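Local coordinates for DNA replication and repair protein RecF (Caldanaerobacter subterraneus subsp. tengcongensis, PDB 5Z67) that probably binds single-stranded DNA and ATP and acts as a recombination mediator of the RecFOR pathway in DNA repair, at residues K205-M210 and K221-Y226; N28-L33 and F356-G361; L48-S53 and E110-F115; S162-L167 and E182-K187. All coordinates share one frame; numbering follows the deposited sequence.

Contact 1: K205-M210 and K221-Y226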
loop_
_atom_site.group_PDB
_atom_site.type_symbol
_atom_site.label_atom_id
_atom_site.label_comp_id
_atom_site.label_asym_id
_atom_site.label_seq_id
_atom_site.Cartn_x
_atom_site.Cartn_y
_atom_site.Cartn_z
ATOM N N LYS A 205 -15.985 -5.150 -2.076
ATOM C CA LYS A 205 -15.454 -5.022 -3.433
ATOM C C LYS A 205 -14.255 -5.963 -3.666
ATOM O O LYS A 205 -14.135 -6.569 -4.721
ATOM C CB LYS A 205 -15.050 -3.563 -3.715
ATOM C CG LYS A 205 -16.243 -2.657 -3.968
ATOM C CD LYS A 205 -15.834 -1.192 -3.941
ATOM C CE LYS A 205 -17.031 -0.331 -3.550
ATOM N NZ LYS A 205 -17.047 1.007 -4.197
ATOM N N LEU A 206 -13.362 -6.060 -2.687
ATOM C CA LEU A 206 -12.214 -6.937 -2.800
ATOM C C LEU A 206 -12.677 -8.361 -3.040
ATOM O O LEU A 206 -12.146 -9.050 -3.911
ATOM C CB LEU A 206 -11.350 -6.869 -1.547
ATOM C CG LEU A 206 -10.079 -7.725 -1.586
ATOM C CD1 LEU A 206 -9.233 -7.372 -2.804
ATOM C CD2 LEU A 206 -9.280 -7.485 -0.339
ATOM N N LYS A 207 -13.677 -8.794 -2.261
ATOM C CA LYS A 207 -14.195 -10.143 -2.359
ATOM C C LYS A 207 -14.720 -10.405 -3.768
ATOM O O LYS A 207 -14.374 -11.403 -4.379
ATOM C CB LYS A 207 -15.303 -10.371 -1.312
ATOM C CG LYS A 207 -15.826 -11.821 -1.242
ATOM C CD LYS A 207 -17.217 -11.916 -1.815
ATOM C CE LYS A 207 -18.241 -11.913 -0.691
ATOM N NZ LYS A 207 -18.069 -10.801 0.301
ATOM N N ASN A 208 -15.546 -9.496 -4.281
ATOM C CA ASN A 208 -16.133 -9.653 -5.615
ATOM C C ASN A 208 -15.104 -9.668 -6.736
ATOM O O ASN A 208 -15.198 -10.453 -7.682
ATOM C CB ASN A 208 -17.124 -8.534 -5.893
ATOM C CG ASN A 208 -18.295 -8.525 -4.920
ATOM O OD1 ASN A 208 -18.737 -9.571 -4.434
ATOM N ND2 ASN A 208 -18.807 -7.334 -4.644
ATOM N N SER A 209 -14.129 -8.776 -6.643
ATOM C CA SER A 209 -13.132 -8.660 -7.687
ATOM C C SER A 209 -12.166 -9.862 -7.607
ATOM O O SER A 209 -11.835 -10.476 -8.616
ATOM C CB SER A 209 -12.412 -7.301 -7.571
ATOM O OG SER A 209 -11.237 -7.266 -8.350
ATOM N N MET A 210 -11.753 -10.221 -6.398
ATOM C CA MET A 210 -10.783 -11.296 -6.209
ATOM C C MET A 210 -11.351 -12.654 -6.602
ATOM O O MET A 210 -10.628 -13.492 -7.142
ATOM C CB MET A 210 -10.312 -11.305 -4.750
ATOM C CG MET A 210 -8.901 -11.782 -4.515
ATOM S SD MET A 210 -8.376 -11.392 -2.829
ATOM C CE MET A 210 -7.343 -12.826 -2.540
ATOM N N LYS A 221 -12.641 -21.113 -5.466
ATOM C CA LYS A 221 -13.655 -20.291 -4.821
ATOM C C LYS A 221 -13.071 -19.394 -3.728
ATOM O O LYS A 221 -12.299 -19.837 -2.862
ATOM C CB LYS A 221 -14.764 -21.162 -4.227
ATOM N N LEU A 222 -13.481 -18.137 -3.749
ATOM C CA LEU A 222 -12.906 -17.143 -2.844
ATOM C C LEU A 222 -13.982 -16.621 -1.876
ATOM O O LEU A 222 -15.119 -16.348 -2.272
ATOM C CB LEU A 222 -12.270 -16.015 -3.666
ATOM C CG LEU A 222 -11.398 -14.941 -3.022
ATOM C CD1 LEU A 222 -12.237 -13.793 -2.438
ATOM C CD2 LEU A 222 -10.462 -15.519 -1.976
ATOM N N GLU A 223 -13.644 -16.541 -0.598
ATOM C CA GLU A 223 -14.520 -15.869 0.363
ATOM C C GLU A 223 -13.680 -14.968 1.252
ATOM O O GLU A 223 -12.513 -15.238 1.473
ATOM C CB GLU A 223 -15.310 -16.883 1.207
ATOM C CG GLU A 223 -16.445 -16.273 2.041
ATOM C CD GLU A 223 -17.340 -15.344 1.214
ATOM O OE1 GLU A 223 -17.260 -14.103 1.413
ATOM O OE2 GLU A 223 -18.107 -15.852 0.359
ATOM N N ILE A 224 -14.275 -13.895 1.759
ATOM C CA ILE A 224 -13.577 -13.031 2.712
ATOM C C ILE A 224 -14.439 -12.719 3.932
ATOM O O ILE A 224 -15.553 -12.223 3.816
ATOM C CB ILE A 224 -13.122 -11.719 2.069
ATOM C CG1 ILE A 224 -12.036 -12.001 1.026
ATOM C CG2 ILE A 224 -12.556 -10.795 3.126
ATOM C CD1 ILE A 224 -11.769 -10.850 0.132
ATOM N N ILE A 225 -13.905 -13.039 5.098
ATOM C CA ILE A 225 -14.582 -12.752 6.344
ATOM C C ILE A 225 -13.924 -11.550 7.034
ATOM O O ILE A 225 -12.720 -11.544 7.281
ATOM C CB ILE A 225 -14.566 -13.964 7.264
ATOM C CG1 ILE A 225 -15.163 -15.177 6.536
ATOM C CG2 ILE A 225 -15.291 -13.650 8.569
ATOM C CD1 ILE A 225 -15.173 -16.441 7.366
ATOM N N TYR A 226 -14.731 -10.527 7.289
ATOM C CA TYR A 226 -14.305 -9.340 8.010
ATOM C C TYR A 226 -14.870 -9.379 9.423
ATOM O O TYR A 226 -16.046 -9.112 9.663
ATOM C CB TYR A 226 -14.753 -8.080 7.275
ATOM C CG TYR A 226 -14.413 -6.774 7.951
ATOM C CD1 TYR A 226 -13.317 -6.656 8.798
ATOM C CD2 TYR A 226 -15.204 -5.656 7.754
ATOM C CE1 TYR A 226 -13.027 -5.443 9.430
ATOM C CE2 TYR A 226 -14.924 -4.459 8.369
ATOM C CZ TYR A 226 -13.842 -4.352 9.202
ATOM O OH TYR A 226 -13.577 -3.137 9.796
#
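Lys-207 meets Glu-223 and Ile-224, and its side chain can be traced atom by atom. CB packs 3.8 Å from CD1 of Ile-224. With CG anti to the backbone N (chi1 -174°), the chain heads for Glu-223 at a slant, CG and CD passing its OE1. Bends at the next three torsions fold the chain so that CE, 3.2 Å from Glu-223 OE1, is nearer that oxygen than the ammonium is. NZ itself stands 3.6 Å from Glu-223 OE1, a long salt bridge on the partly exposed side. The same OE1 accepts from the backbone N of Ile-224 at 3.0 Å, from above the carboxylate plane, a bond that helps to hold the carboxylate over its own strand. A glutamine at Glu-223 would probably leave the ammonium of Lys-207 without its countercharge in this contact.

The buried side is apolar. CD1 of Ile-224 reaches CA of Lys-207 at 3.5 Å and also touches CG of Leu-206, while CD1 of Leu-222 meets CB of Met-210 at 3.9 Å, the two side chains crossing at about a right angle.

The short axes of 205-210 and 222-226 run nearly antiparallel (169°) at 8.0 Å. Strand 222-227, an outer strand of a three-stranded antiparallel sheet, thus packs back on helix 178-218, just before it in the chain, while Met-210 also touches Ile-273 of strand 270-275 and Leu-296 of helix 286-308.

Contact 2: N28-L33 and F356-G361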
loop_
_atom_site.group_PDB
_atom_site.type_symbol
_atom_site.label_atom_id
_atom_site.label_comp_id
_atom_site.label_asym_id
_atom_site.label_seq_id
_atom_site.Cartn_x
_atom_site.Cartn_y
_atom_site.Cartn_z
ATOM N N ASN A 28 8.086 -1.503 -19.789
ATOM C CA ASN A 28 9.472 -1.076 -19.672
ATOM C C ASN A 28 10.239 -2.160 -18.941
ATOM O O ASN A 28 10.084 -2.331 -17.724
ATOM C CB ASN A 28 9.589 0.257 -18.946
ATOM C CG ASN A 28 8.992 1.397 -19.733
ATOM O OD1 ASN A 28 9.726 2.156 -20.372
ATOM N ND2 ASN A 28 7.654 1.538 -19.689
ATOM N N LEU A 29 11.024 -2.917 -19.700
ATOM C CA LEU A 29 11.795 -4.017 -19.158
ATOM C C LEU A 29 13.085 -3.467 -18.584
ATOM O O LEU A 29 13.890 -2.873 -19.309
ATOM C CB LEU A 29 12.063 -5.053 -20.246
ATOM C CG LEU A 29 12.596 -6.452 -19.929
ATOM C CD1 LEU A 29 14.114 -6.487 -19.689
ATOM C CD2 LEU A 29 11.848 -7.078 -18.761
ATOM N N ILE A 30 13.282 -3.634 -17.283
ATOM C CA ILE A 30 14.549 -3.271 -16.676
ATOM C C ILE A 30 15.280 -4.516 -16.226
ATOM O O ILE A 30 14.854 -5.195 -15.290
ATOM C CB ILE A 30 14.372 -2.322 -15.480
ATOM C CG1 ILE A 30 13.717 -1.010 -15.935
ATOM C CG2 ILE A 30 15.708 -2.070 -14.800
ATOM C CD1 ILE A 30 12.316 -0.909 -15.466
ATOM N N TYR A 31 16.380 -4.836 -16.893
ATOM C CA TYR A 31 17.100 -6.047 -16.529
ATOM C C TYR A 31 18.511 -5.725 -16.069
ATOM O O TYR A 31 19.078 -4.691 -16.421
ATOM C CB TYR A 31 17.112 -7.046 -17.694
ATOM C CG TYR A 31 18.213 -6.847 -18.699
ATOM C CD1 TYR A 31 18.122 -5.863 -19.674
ATOM C CD2 TYR A 31 19.345 -7.656 -18.682
ATOM C CE1 TYR A 31 19.124 -5.685 -20.605
ATOM C CE2 TYR A 31 20.360 -7.489 -19.609
ATOM C CZ TYR A 31 20.245 -6.503 -20.567
ATOM O OH TYR A 31 21.254 -6.328 -21.484
ATOM N N GLY A 32 19.065 -6.616 -15.262
ATOM C CA GLY A 32 20.398 -6.436 -14.726
ATOM C C GLY A 32 20.690 -7.551 -13.745
ATOM O O GLY A 32 19.814 -8.378 -13.451
ATOM N N LEU A 33 21.921 -7.585 -13.241
ATOM C CA LEU A 33 22.331 -8.647 -12.326
ATOM C C LEU A 33 22.310 -8.216 -10.862
ATOM O O LEU A 33 22.388 -9.044 -9.967
ATOM C CB LEU A 33 23.716 -9.151 -12.709
ATOM C CG LEU A 33 23.620 -10.196 -13.824
ATOM C CD1 LEU A 33 24.987 -10.544 -14.381
ATOM C CD2 LEU A 33 22.895 -11.446 -13.329
ATOM N N PHE A 356 15.773 -1.741 -20.825
ATOM C CA PHE A 356 16.839 -1.004 -20.136
ATOM C C PHE A 356 17.767 -1.948 -19.402
ATOM O O PHE A 356 17.316 -2.900 -18.748
ATOM C CB PHE A 356 16.284 -0.015 -19.108
ATOM C CG PHE A 356 15.385 1.015 -19.679
ATOM C CD1 PHE A 356 14.041 0.748 -19.875
ATOM C CD2 PHE A 356 15.872 2.261 -20.010
ATOM C CE1 PHE A 356 13.200 1.702 -20.390
ATOM C CE2 PHE A 356 15.030 3.224 -20.533
ATOM C CZ PHE A 356 13.687 2.939 -20.719
ATOM N N LYS A 357 19.057 -1.661 -19.471
ATOM C CA LYS A 357 20.043 -2.437 -18.743
ATOM C C LYS A 357 20.549 -1.579 -17.615
ATOM O O LYS A 357 20.916 -0.422 -17.820
ATOM C CB LYS A 357 21.213 -2.859 -19.644
ATOM C CG LYS A 357 22.270 -3.682 -18.933
ATOM C CD LYS A 357 23.642 -3.517 -19.590
ATOM C CE LYS A 357 24.412 -4.834 -19.651
ATOM N NZ LYS A 357 24.538 -5.459 -18.305
ATOM N N ILE A 358 20.577 -2.129 -16.415
ATOM C CA ILE A 358 21.121 -1.375 -15.307
ATOM C C ILE A 358 22.394 -2.073 -14.814
ATOM O O ILE A 358 22.425 -3.284 -14.643
ATOM C CB ILE A 358 20.052 -1.204 -14.208
ATOM C CG1 ILE A 358 20.530 -0.318 -13.064
ATOM C CG2 ILE A 358 19.569 -2.547 -13.683
ATOM C CD1 ILE A 358 19.364 0.014 -12.089
ATOM N N TYR A 359 23.472 -1.318 -14.668
ATOM C CA TYR A 359 24.700 -1.871 -14.118
ATOM C C TYR A 359 25.443 -0.757 -13.422
ATOM O O TYR A 359 25.523 0.350 -13.965
ATOM C CB TYR A 359 25.579 -2.485 -15.209
ATOM C CG TYR A 359 26.989 -2.842 -14.768
ATOM C CD1 TYR A 359 27.244 -4.006 -14.034
ATOM C CD2 TYR A 359 28.068 -2.024 -15.087
ATOM C CE1 TYR A 359 28.542 -4.344 -13.629
ATOM C CE2 TYR A 359 29.373 -2.351 -14.692
ATOM C CZ TYR A 359 29.598 -3.512 -13.963
ATOM O OH TYR A 359 30.878 -3.832 -13.563
ATOM N N ASP A 360 25.982 -1.037 -12.228
ATOM C CA ASP A 360 26.652 -0.019 -11.412
ATOM C C ASP A 360 25.696 1.155 -11.300
ATOM O O ASP A 360 26.119 2.288 -11.115
ATOM C CB ASP A 360 27.980 0.436 -12.049
ATOM C CG ASP A 360 29.191 -0.334 -11.548
ATOM O OD1 ASP A 360 29.098 -1.014 -10.501
ATOM O OD2 ASP A 360 30.259 -0.240 -12.205
ATOM N N GLY A 361 24.404 0.911 -11.271
ATOM C CA GLY A 361 23.464 1.948 -10.897
ATOM C C GLY A 361 23.228 3.055 -11.899
ATOM O O GLY A 361 22.774 4.104 -11.560
#
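Leu-29, Tyr-31, Phe-356 and Ile-358 carry the backbone hydrogen bonds of this contact. Phe-356 N donates to Leu-29 O at 2.7 Å, Tyr-31 N to Phe-356 O at 2.8 Å, and Ile-358 N to Tyr-31 O at 3.0 Å. Alternation of donor and acceptor between the chains is the evidence for parallel pairing, with Ile-30 opposite Phe-356 and Tyr-31 opposite Lys-357. Weaker CA-H...O contacts accompany them, from Ile-30 CA to Phe-356 O and from Lys-357 CA to Tyr-31 O.

These are neighbouring strands of the mixed sheet of the ATPase core, and Tyr-31 leads directly into Gly-32, the first residue of the predicted ATP-binding P-loop (Walker A). A CB on Gly-32 would run into Ile-358 O, so the close approach of the strands here suits a residue without a side chain.

Apolar packing lies on the face bearing Ile-30 and Phe-356: CG2 of Ile-30 meets CG2 of Ile-358 at 4.0 Å. The Phe-356 ring lies beside the Asn-28 amide, the planes 24° apart, and Asn-28 OD1 approaches CE1 of Phe-356 at the ring edge (3.5 Å); ND2 of this amide is bonded to Cys-24 O.

On the other face, the ring of Tyr-31, with CG between the backbone N and the carbonyl carbon (chi1 85°), leans over the neighbouring strand. Its CD1 lies 3.2 Å from Phe-356 O, its CE1 touches CB of Lys-357 at 3.6 Å, and its OH lies near CG and CE of that lysine. An alanine at Tyr-31 would be likely to uncover Phe-356 O and leave the aliphatic chain of Lys-357 free to turn.

Contact 3: L48-S53 and E110-F115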
loop_
_atom_site.group_PDB
_atom_site.type_symbol
_atom_site.label_atom_id
_atom_site.label_comp_id
_atom_site.label_asym_id
_atom_site.label_seq_id
_atom_site.Cartn_x
_atom_site.Cartn_y
_atom_site.Cartn_z
ATOM N N LEU A 48 7.081 8.343 -5.414
ATOM C CA LEU A 48 6.300 9.465 -5.931
ATOM C C LEU A 48 4.790 9.265 -5.752
ATOM O O LEU A 48 4.021 10.220 -5.818
ATOM C CB LEU A 48 6.624 9.683 -7.403
ATOM C CG LEU A 48 7.729 10.651 -7.826
ATOM C CD1 LEU A 48 8.715 11.057 -6.742
ATOM C CD2 LEU A 48 8.426 10.097 -9.022
ATOM N N SER A 49 4.377 8.028 -5.518
ATOM C CA SER A 49 2.976 7.715 -5.237
ATOM C C SER A 49 2.618 7.806 -3.775
ATOM O O SER A 49 1.515 8.222 -3.420
ATOM C CB SER A 49 2.626 6.291 -5.708
ATOM O OG SER A 49 2.610 6.204 -7.119
ATOM N N MET A 50 3.540 7.362 -2.931
ATOM C CA MET A 50 3.220 7.048 -1.558
ATOM C C MET A 50 3.881 7.969 -0.543
ATOM O O MET A 50 3.455 8.043 0.620
ATOM C CB MET A 50 3.625 5.592 -1.251
ATOM C CG MET A 50 2.807 4.544 -1.999
ATOM S SD MET A 50 1.002 4.799 -1.901
ATOM C CE MET A 50 0.592 4.335 -0.212
ATOM N N GLY A 51 4.935 8.643 -0.971
ATOM C CA GLY A 51 5.708 9.463 -0.062
ATOM C C GLY A 51 6.488 8.656 0.979
ATOM O O GLY A 51 6.859 9.178 2.030
ATOM N N ARG A 52 6.750 7.396 0.671
ATOM C CA ARG A 52 7.540 6.508 1.538
ATOM C C ARG A 52 8.113 5.329 0.737
ATOM O O ARG A 52 7.704 5.078 -0.409
ATOM C CB ARG A 52 6.685 5.982 2.694
ATOM C CG ARG A 52 5.400 5.350 2.207
ATOM C CD ARG A 52 4.725 4.500 3.252
ATOM N NE ARG A 52 3.849 3.524 2.614
ATOM C CZ ARG A 52 2.829 2.922 3.216
ATOM N NH1 ARG A 52 2.538 3.196 4.481
ATOM N NH2 ARG A 52 2.094 2.046 2.545
ATOM N N SER A 53 9.073 4.626 1.340
ATOM C CA SER A 53 9.669 3.408 0.774
ATOM C C SER A 53 8.731 2.215 0.891
ATOM O O SER A 53 8.209 1.964 1.975
ATOM C CB SER A 53 10.973 3.071 1.495
ATOM O OG SER A 53 11.293 1.699 1.300
ATOM N N GLU A 110 -0.676 14.144 1.634
ATOM C CA GLU A 110 -1.199 14.953 0.538
ATOM C C GLU A 110 -0.715 14.487 -0.830
ATOM O O GLU A 110 -1.259 14.904 -1.860
ATOM C CB GLU A 110 -0.800 16.421 0.741
ATOM C CG GLU A 110 -1.886 17.446 0.447
ATOM C CD GLU A 110 -1.767 18.701 1.322
ATOM O OE1 GLU A 110 -1.305 19.753 0.818
ATOM O OE2 GLU A 110 -2.137 18.631 2.517
ATOM N N ILE A 111 0.355 13.726 -0.876
ATOM C CA ILE A 111 0.909 13.217 -2.090
ATOM C C ILE A 111 -0.027 12.226 -2.717
ATOM O O ILE A 111 -0.061 12.114 -3.877
ATOM C CB ILE A 111 2.308 12.615 -1.894
ATOM C CG1 ILE A 111 3.073 12.632 -3.192
ATOM C CG2 ILE A 111 2.267 11.185 -1.374
ATOM C CD1 ILE A 111 4.465 12.108 -3.072
ATOM N N LEU A 112 -0.814 11.553 -1.909
ATOM C CA LEU A 112 -1.638 10.461 -2.349
ATOM C C LEU A 112 -2.599 10.869 -3.441
ATOM O O LEU A 112 -3.268 11.855 -3.367
ATOM C CB LEU A 112 -2.407 9.848 -1.195
ATOM C CG LEU A 112 -1.831 8.771 -0.318
ATOM C CD1 LEU A 112 -0.472 8.308 -0.703
ATOM C CD2 LEU A 112 -1.914 9.072 1.138
ATOM N N GLY A 113 -2.596 10.071 -4.477
ATOM C CA GLY A 113 -3.367 10.307 -5.639
ATOM C C GLY A 113 -2.743 11.098 -6.750
ATOM O O GLY A 113 -3.371 11.136 -7.760
ATOM N N HIS A 114 -1.571 11.732 -6.624
ATOM C CA HIS A 114 -1.265 12.534 -7.800
ATOM C C HIS A 114 -0.719 11.613 -8.875
ATOM O O HIS A 114 -0.863 11.863 -10.069
ATOM C CB HIS A 114 -0.269 13.633 -7.461
ATOM C CG HIS A 114 -0.864 14.763 -6.680
ATOM N ND1 HIS A 114 -1.427 15.866 -7.293
ATOM C CD2 HIS A 114 -1.000 14.970 -5.358
ATOM C CE1 HIS A 114 -1.886 16.694 -6.386
ATOM N NE2 HIS A 114 -1.632 16.169 -5.174
ATOM N N PHE A 115 -0.114 10.516 -8.433
ATOM C CA PHE A 115 0.495 9.567 -9.340
ATOM C C PHE A 115 0.174 8.186 -8.823
ATOM O O PHE A 115 0.689 7.781 -7.767
ATOM C CB PHE A 115 2.013 9.817 -9.434
ATOM C CG PHE A 115 2.767 8.770 -10.204
ATOM C CD1 PHE A 115 2.357 8.379 -11.467
ATOM C CD2 PHE A 115 3.933 8.204 -9.679
ATOM C CE1 PHE A 115 3.058 7.416 -12.188
ATOM C CE2 PHE A 115 4.656 7.269 -10.403
ATOM C CZ PHE A 115 4.200 6.852 -11.662
HETATM O O HOH W 1 1.267 10.644 -5.934
HETATM O O HOH W 2 -0.679 7.927 -5.288
#
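Ser-49 and Phe-115 form the tight part of the contact. OG of Ser-49 donates to Phe-115 O at 2.6 Å, approaching from above the carbonyl plane, 42° out of it. Set beside its own backbone N (chi1 -70°), that OG also lies 3.5 Å from CD2 of the Phe-115 ring and bonds Thr-117 OG1, so two polar partners hold it in a buried place. CB of Leu-48 touches the same CD2 at 3.8 Å. Ile-111 CD1 comes within 3.4 Å of Leu-48 O, and its CG2 packs on the backbone where Met-50 passes into Gly-51. Gly-51 leaves the helix with positive phi, and any CB there would crowd CG2 of Ile-111. Leu-112 CD1 lies 3.4 Å from Ser-49 O.

Between the backbones, direct polar contact gives way to water. Water 1 accepts from Phe-115 N at 2.9 Å and can donate to Leu-48 O and Ile-111 O; water 2 accepts from Gly-113 N and can donate to Ser-49 O and Phe-115 O, though for each more acceptors compete than it has protons. They thus link the helix to the type II turn of Ile-111 to His-114. The looser side lies among partly exposed residues, where SD of Met-50 is 4.0 Å from CD1 of Leu-112.

The contact joins the C-terminal end of helix 35-50, whose first turn belongs to the predicted P-loop, to the loop before strand 117-120. Strands 69-78 and 81-91 cover Leu-48 and Phe-115, and Val-145 of helix 132-146 touches Met-50.

Contact 4: S162-L167 and E182-K187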
loop_
_atom_site.group_PDB
_atom_site.type_symbol
_atom_site.label_atom_id
_atom_site.label_comp_id
_atom_site.label_asym_id
_atom_site.label_seq_id
_atom_site.Cartn_x
_atom_site.Cartn_y
_atom_site.Cartn_z
ATOM N N SER A 162 -2.891 6.383 20.461
ATOM C CA SER A 162 -1.669 6.520 21.269
ATOM C C SER A 162 -1.861 7.432 22.478
ATOM O O SER A 162 -1.299 7.154 23.529
ATOM C CB SER A 162 -0.494 7.033 20.433
ATOM O OG SER A 162 -0.924 8.032 19.543
ATOM N N ASN A 163 -2.652 8.500 22.335
ATOM C CA ASN A 163 -2.974 9.379 23.463
ATOM C C ASN A 163 -3.675 8.587 24.565
ATOM O O ASN A 163 -3.362 8.718 25.744
ATOM C CB ASN A 163 -3.862 10.540 23.028
ATOM C CG ASN A 163 -3.097 11.610 22.276
ATOM O OD1 ASN A 163 -1.871 11.683 22.359
ATOM N ND2 ASN A 163 -3.825 12.468 21.557
ATOM N N ARG A 164 -4.617 7.743 24.157
ATOM C CA ARG A 164 -5.311 6.919 25.119
ATOM C C ARG A 164 -4.349 5.935 25.789
ATOM O O ARG A 164 -4.390 5.760 27.001
ATOM C CB ARG A 164 -6.460 6.173 24.469
ATOM C CG ARG A 164 -7.388 5.537 25.481
ATOM C CD ARG A 164 -8.453 4.672 24.811
ATOM N NE ARG A 164 -9.500 4.299 25.756
ATOM C CZ ARG A 164 -9.552 3.156 26.436
ATOM N NH1 ARG A 164 -8.614 2.226 26.262
ATOM N NH2 ARG A 164 -10.564 2.930 27.269
ATOM N N ASN A 165 -3.476 5.300 25.011
ATOM C CA ASN A 165 -2.579 4.310 25.595
ATOM C C ASN A 165 -1.630 4.948 26.606
ATOM O O ASN A 165 -1.380 4.388 27.685
ATOM C CB ASN A 165 -1.809 3.562 24.494
ATOM C CG ASN A 165 -2.622 2.397 23.894
ATOM O OD1 ASN A 165 -3.624 1.969 24.468
ATOM N ND2 ASN A 165 -2.177 1.879 22.755
ATOM N N SER A 166 -1.154 6.156 26.326
ATOM C CA SER A 166 -0.272 6.779 27.308
ATOM C C SER A 166 -1.077 7.283 28.518
ATOM O O SER A 166 -0.576 7.265 29.640
ATOM C CB SER A 166 0.576 7.899 26.668
ATOM O OG SER A 166 -0.163 9.064 26.445
ATOM N N LEU A 167 -2.339 7.673 28.315
ATOM C CA LEU A 167 -3.168 8.087 29.455
ATOM C C LEU A 167 -3.454 6.916 30.387
ATOM O O LEU A 167 -3.549 7.102 31.599
ATOM C CB LEU A 167 -4.488 8.699 28.990
ATOM C CG LEU A 167 -5.508 9.018 30.085
ATOM C CD1 LEU A 167 -5.058 10.221 30.897
ATOM C CD2 LEU A 167 -6.924 9.216 29.536
ATOM N N GLU A 182 -13.049 9.452 28.849
ATOM C CA GLU A 182 -14.323 9.553 28.158
ATOM C C GLU A 182 -14.164 10.227 26.804
ATOM O O GLU A 182 -14.665 9.738 25.792
ATOM C CB GLU A 182 -15.335 10.324 28.997
ATOM C CG GLU A 182 -16.591 10.682 28.248
ATOM C CD GLU A 182 -17.455 9.468 27.934
ATOM O OE1 GLU A 182 -18.371 9.596 27.079
ATOM O OE2 GLU A 182 -17.231 8.394 28.556
ATOM N N ILE A 183 -13.448 11.343 26.791
ATOM C CA ILE A 183 -13.206 12.082 25.562
ATOM C C ILE A 183 -12.506 11.217 24.512
ATOM O O ILE A 183 -12.877 11.248 23.339
ATOM C CB ILE A 183 -12.387 13.350 25.840
ATOM C CG1 ILE A 183 -13.311 14.447 26.372
ATOM C CG2 ILE A 183 -11.737 13.857 24.583
ATOM C CD1 ILE A 183 -12.595 15.680 26.901
ATOM N N PHE A 184 -11.526 10.421 24.938
ATOM C CA PHE A 184 -10.826 9.524 24.029
ATOM C C PHE A 184 -11.724 8.361 23.602
ATOM O O PHE A 184 -11.744 8.005 22.414
ATOM C CB PHE A 184 -9.522 8.998 24.657
ATOM C CG PHE A 184 -8.467 10.063 24.848
ATOM C CD1 PHE A 184 -8.423 11.179 24.016
ATOM C CD2 PHE A 184 -7.535 9.955 25.860
ATOM C CE1 PHE A 184 -7.466 12.180 24.202
ATOM C CE2 PHE A 184 -6.572 10.934 26.043
ATOM C CZ PHE A 184 -6.537 12.055 25.207
ATOM N N ASP A 185 -12.476 7.781 24.543
ATOM C CA ASP A 185 -13.386 6.678 24.187
ATOM C C ASP A 185 -14.371 7.116 23.110
ATOM O O ASP A 185 -14.564 6.408 22.119
ATOM C CB ASP A 185 -14.168 6.162 25.401
ATOM C CG ASP A 185 -13.315 5.297 26.310
ATOM O OD1 ASP A 185 -12.109 5.144 26.000
ATOM O OD2 ASP A 185 -13.844 4.754 27.314
ATOM N N GLU A 186 -14.993 8.277 23.324
ATOM C CA GLU A 186 -15.936 8.843 22.369
ATOM C C GLU A 186 -15.321 9.038 20.991
ATOM O O GLU A 186 -15.981 8.801 19.980
ATOM C CB GLU A 186 -16.484 10.191 22.863
ATOM C CG GLU A 186 -17.512 10.078 23.985
ATOM C CD GLU A 186 -18.043 11.429 24.487
ATOM O OE1 GLU A 186 -17.310 12.446 24.424
ATOM O OE2 GLU A 186 -19.205 11.464 24.957
ATOM N N LYS A 187 -14.081 9.513 20.952
ATOM C CA LYS A 187 -13.406 9.783 19.684
ATOM C C LYS A 187 -13.018 8.472 18.980
ATOM O O LYS A 187 -13.216 8.316 17.768
ATOM C CB LYS A 187 -12.169 10.658 19.916
ATOM C CG LYS A 187 -12.168 11.986 19.173
#
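Arg-164 and Phe-184 are the residues whose CA atoms come nearest in a helix-helix contact that joins helix 148-173 to helix 178-218, two helices that follow each other in the chain. The short axes run at 147°, roughly antiparallel, and approach to 10.0 Å, so the space between them is bridged by long side chains.

The Phe-184 ring provides the apolar part. CB of Asn-163 sits over one face, 4.2 Å from the ring centroid and 27° off the normal, which qualifies as a CH-pi contact. CD2 of Phe-184 meets CD2 of Leu-167 at 3.8 Å and also nears CA of Arg-164. A chi1 of -68° turns CG of Phe-184 anti to its carbonyl carbon and brings the ring against Asn-163, Arg-164 and Leu-167 of the facing helix.

The polar part is a salt bridge made side-on. The Arg-164 chain is extended from CG to NE and slides past Phe-184 in the opposite direction, its guanidinium steeply inclined to the ring plane. NE donates to Asp-185 OD1 at 2.8 Å and NH2 to the same OD1 at 3.0 Å. Both nitrogens thus grip one oxygen, NH2 meeting the syn lone pair of OD1, NE lying nearly along its C-O axis, and both bonds are appreciably bent. The remaining nitrogen, NH1, pairs with Asp-256 and Thr-262, so the buried guanidinium has partners on several sides, and the two carboxylates would probably balance its charge.

Only a short connection separates these two helices, and their antiparallel packing about an aromatic side chain and a buried ion pair is that of a helical hairpin.

Contact 2 brings together strands from near the two ends of the chain, and the other three lie between them in sequence, contact 3 first, then contact 4, then contact 1. Contacts 2 and 3 are linked by the P-loop, since strand 27-31 leads into helix 35-50; their centres are about 24 Å apart. Contacts 1 and 4 share helix 178-218, at places whose centres are about 33 Å apart, so this one long helix runs from the hairpin, of which it is the second arm, to the three-stranded sheet. Contacts 2 and 4 are the most distant pair, about 50 Å between centres, on opposite sides of the chain's centre. Together they sample the predicted nucleotide-binding core and the helical part that extends from it.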